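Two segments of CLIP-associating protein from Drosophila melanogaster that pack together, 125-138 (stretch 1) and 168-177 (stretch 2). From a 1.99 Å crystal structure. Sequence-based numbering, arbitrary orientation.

Stretch 1 (125-138) PQALIDKLATSCFK
Stretch 2 168-177: VYIPPVCALL

The most unusual feature of this contact is a very short hydrogen bond: Y169 OH donates to D130 OD1 at 2.5 Å, the single hydrogen bond between the stretches. The same carboxylate oxygen also accepts within its own helix, Q126 NE2 to D130 OD1 at 3.0 Å with an N-H...O angle of 171°, so two donors, Y169 OH and Q126 NE2, converge on D130 OD1; D130 has chi1 -73° and chi2 9°, and Q126 chi1 t, chi2 p, chi3 55°. Proximity alone does not qualify here: Y169 OH lies 2.9 Å from D130 N and 3.2 Å from I129 O, but both angles are poor, and those atoms serve the helix through D130 N to Q126 O (3.0 Å) and A133 N to I129 O (2.8 Å).

Stretch 1 is helical from P125, with phi/psi near -60/-43 up to T134; S135 and C136 shift to phi -98°. Stretch 2 passes from a 3-10 segment at V168-Y169 into a short helix, in which V173 N bonds to Y169 O (3.0 Å). Register is set by CA-CA distances of 8.8 Å for A133-Y169 and 7.1 Å for F137-P172, so both chains advance together, four residues against three.

Y169 (chi1 -76°, chi2 -94°) starts sideways, yet its ring reaches the first helix, with CE1 3.9 Å from A133 CB and CZ 3.5 Å from I129 CG2. Q126 NE2 approaches CE2 of Y169 at the ring edge, 3.7 Å away.

F137 (chi1 -89°, chi2 -57°) points toward stretch 2 and has the largest covered area, 128 Å². P172 CB sits 3.6 Å from the centroid of the F137 ring, 10° off the normal, a CH-pi contact over one face. Near the ring plane, F137 CZ meets Y169 CD1 at 3.7 Å and F137 CD1 meets L176 CD1 (chi1 m, chi2 t) at 3.8 Å.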

# COMPACT_ATOMS: atom_id res chain seq x y z
N PRO A 125 0.37 -9.07 8.21
CA PRO A 125 -0.63 -8.11 7.72
C PRO A 125 -1.06 -7.11 8.80
O PRO A 125 -1.19 -5.92 8.50
CB PRO A 125 -1.80 -9.00 7.29
CG PRO A 125 -1.13 -10.31 6.89
CD PRO A 125 0.02 -10.47 7.87
N GLN A 126 -1.26 -7.57 10.03
CA GLN A 126 -1.69 -6.63 11.07
C GLN A 126 -0.63 -5.56 11.29
O GLN A 126 -0.97 -4.38 11.46
CB GLN A 126 -2.01 -7.34 12.38
CG GLN A 126 -2.67 -6.43 13.38
CD GLN A 126 -4.18 -6.34 13.16
OE1 GLN A 126 -4.87 -7.35 13.12
NE2 GLN A 126 -4.69 -5.12 13.02
N ALA A 127 0.64 -5.96 11.30
CA ALA A 127 1.74 -5.02 11.50
C ALA A 127 1.77 -3.92 10.43
O ALA A 127 1.90 -2.74 10.75
CB ALA A 127 3.09 -5.76 11.54
N LEU A 128 1.66 -4.32 9.17
CA LEU A 128 1.67 -3.35 8.08
C LEU A 128 0.46 -2.42 8.09
O LEU A 128 0.59 -1.21 7.92
CB LEU A 128 1.74 -4.02 6.71
CG LEU A 128 1.82 -3.00 5.57
CD1 LEU A 128 3.02 -2.06 5.75
CD2 LEU A 128 1.89 -3.67 4.19
N ILE A 129 -0.73 -2.98 8.25
CA ILE A 129 -1.91 -2.12 8.21
C ILE A 129 -1.88 -1.11 9.37
O ILE A 129 -2.16 0.08 9.18
CB ILE A 129 -3.24 -2.92 8.19
CG1 ILE A 129 -3.27 -3.88 7.00
CG2 ILE A 129 -4.44 -1.97 8.17
CD1 ILE A 129 -3.08 -3.21 5.65
N ASP A 130 -1.52 -1.58 10.57
CA ASP A 130 -1.40 -0.68 11.73
C ASP A 130 -0.39 0.43 11.45
O ASP A 130 -0.62 1.59 11.76
CB ASP A 130 -0.94 -1.45 12.98
CG ASP A 130 -2.03 -2.34 13.57
OD1 ASP A 130 -3.10 -2.52 12.95
OD2 ASP A 130 -1.79 -2.87 14.68
N LYS A 131 0.75 0.06 10.88
CA LYS A 131 1.79 1.04 10.59
C LYS A 131 1.29 2.06 9.57
O LYS A 131 1.52 3.26 9.71
CB LYS A 131 3.05 0.33 10.05
CG LYS A 131 4.22 1.26 9.84
CD LYS A 131 4.66 1.90 11.16
CE LYS A 131 6.08 2.52 11.04
NZ LYS A 131 6.41 3.25 12.29
N LEU A 132 0.60 1.59 8.54
CA LEU A 132 0.04 2.49 7.54
C LEU A 132 -0.97 3.44 8.20
O LEU A 132 -1.05 4.62 7.86
CB LEU A 132 -0.66 1.70 6.45
CG LEU A 132 0.25 0.87 5.54
CD1 LEU A 132 -0.58 0.01 4.62
CD2 LEU A 132 1.13 1.79 4.73
N ALA A 133 -1.78 2.88 9.10
CA ALA A 133 -2.87 3.63 9.72
C ALA A 133 -2.34 4.89 10.37
O ALA A 133 -2.95 5.97 10.28
CB ALA A 133 -3.58 2.78 10.75
N THR A 134 -1.19 4.76 11.03
CA THR A 134 -0.56 5.88 11.70
C THR A 134 -0.37 7.08 10.77
O THR A 134 -0.58 8.22 11.17
CB THR A 134 0.78 5.46 12.34
OG1 THR A 134 0.52 4.52 13.38
CG2 THR A 134 1.52 6.67 12.92
N SER A 135 0.01 6.82 9.52
CA SER A 135 0.31 7.89 8.58
C SER A 135 -0.85 8.22 7.65
O SER A 135 -0.89 9.30 7.07
CB SER A 135 1.52 7.52 7.72
OG SER A 135 2.69 7.33 8.49
N CYS A 136 -1.78 7.29 7.49
CA CYS A 136 -2.74 7.39 6.40
C CYS A 136 -4.10 7.96 6.78
O CYS A 136 -4.72 8.66 5.97
CB CYS A 136 -2.91 6.02 5.71
SG CYS A 136 -1.45 5.54 4.70
N PHE A 137 -4.58 7.67 7.98
CA PHE A 137 -5.94 8.07 8.33
C PHE A 137 -6.06 9.59 8.28
O PHE A 137 -7.08 10.13 7.87
CB PHE A 137 -6.36 7.54 9.71
CG PHE A 137 -6.99 6.16 9.67
CD1 PHE A 137 -8.11 5.92 8.89
CD2 PHE A 137 -6.48 5.12 10.43
CE1 PHE A 137 -8.71 4.66 8.85
CE2 PHE A 137 -7.06 3.84 10.41
CZ PHE A 137 -8.18 3.62 9.61
N LYS A 138 -5.01 10.29 8.69
CA LYS A 138 -5.04 11.75 8.71
C LYS A 138 -4.08 12.40 7.71
O LYS A 138 -3.70 13.55 7.87
CB LYS A 138 -4.75 12.26 10.13
CG LYS A 138 -5.73 11.74 11.17
CD LYS A 138 -5.54 12.45 12.51
CE LYS A 138 -6.45 11.89 13.59
NZ LYS A 138 -7.90 12.06 13.28
N VAL A 168 -10.57 -2.53 16.06
CA VAL A 168 -9.97 -1.27 16.48
C VAL A 168 -9.95 -0.24 15.33
O VAL A 168 -9.78 0.95 15.56
CB VAL A 168 -8.54 -1.49 17.04
CG1 VAL A 168 -7.52 -1.61 15.92
CG2 VAL A 168 -8.17 -0.39 18.02
N TYR A 169 -10.18 -0.71 14.11
CA TYR A 169 -10.30 0.18 12.95
C TYR A 169 -11.67 0.85 12.75
O TYR A 169 -11.79 1.85 12.01
CB TYR A 169 -9.94 -0.57 11.69
CG TYR A 169 -8.46 -0.75 11.55
CD1 TYR A 169 -7.71 0.14 10.82
CD2 TYR A 169 -7.81 -1.81 12.18
CE1 TYR A 169 -6.36 -0.01 10.70
CE2 TYR A 169 -6.45 -1.97 12.05
CZ TYR A 169 -5.73 -1.07 11.32
OH TYR A 169 -4.36 -1.21 11.19
N ILE A 170 -12.70 0.33 13.40
CA ILE A 170 -14.03 0.90 13.17
C ILE A 170 -14.11 2.39 13.52
O ILE A 170 -14.63 3.17 12.72
CB ILE A 170 -15.14 0.10 13.86
CG1 ILE A 170 -15.00 -1.38 13.49
CG2 ILE A 170 -16.51 0.63 13.43
CD1 ILE A 170 -14.89 -1.60 12.00
N PRO A 171 -13.56 2.80 14.68
CA PRO A 171 -13.73 4.24 14.95
C PRO A 171 -12.97 5.15 13.97
O PRO A 171 -13.56 6.12 13.49
CB PRO A 171 -13.26 4.38 16.41
CG PRO A 171 -13.42 3.01 17.00
CD PRO A 171 -13.11 2.06 15.87
N PRO A 172 -11.69 4.86 13.66
CA PRO A 172 -11.09 5.74 12.65
C PRO A 172 -11.77 5.68 11.28
O PRO A 172 -11.86 6.73 10.63
CB PRO A 172 -9.63 5.24 12.55
CG PRO A 172 -9.58 3.97 13.29
CD PRO A 172 -10.68 3.99 14.30
N VAL A 173 -12.22 4.52 10.83
CA VAL A 173 -12.95 4.47 9.56
C VAL A 173 -14.25 5.30 9.67
O VAL A 173 -14.63 6.04 8.76
CB VAL A 173 -13.28 3.03 9.13
CG1 VAL A 173 -14.27 3.03 7.96
CG2 VAL A 173 -12.00 2.29 8.79
N CYS A 174 -14.93 5.18 10.80
CA CYS A 174 -16.15 5.97 11.00
C CYS A 174 -15.85 7.48 10.98
O CYS A 174 -16.63 8.25 10.43
CB CYS A 174 -16.86 5.56 12.28
SG CYS A 174 -17.75 3.98 12.15
N ALA A 175 -14.72 7.89 11.54
CA ALA A 175 -14.31 9.29 11.48
C ALA A 175 -14.23 9.78 10.04
O ALA A 175 -14.53 10.94 9.76
CB ALA A 175 -12.97 9.50 12.19
N LEU A 176 -13.80 8.91 9.13
CA LEU A 176 -13.72 9.29 7.72
C LEU A 176 -15.07 9.45 7.01
O LEU A 176 -15.12 9.98 5.90
CB LEU A 176 -12.80 8.34 6.95
CG LEU A 176 -11.31 8.46 7.34
CD1 LEU A 176 -10.45 7.65 6.39
CD2 LEU A 176 -10.87 9.91 7.36
N LEU A 177 -16.15 8.98 7.64
CA LEU A 177 -17.49 9.27 7.13
C LEU A 177 -17.75 10.77 7.06
O LEU A 177 -18.50 11.23 6.20
CB LEU A 177 -18.58 8.60 7.98
CG LEU A 177 -18.64 7.07 7.92
CD1 LEU A 177 -19.60 6.50 8.96
CD2 LEU A 177 -19.03 6.60 6.53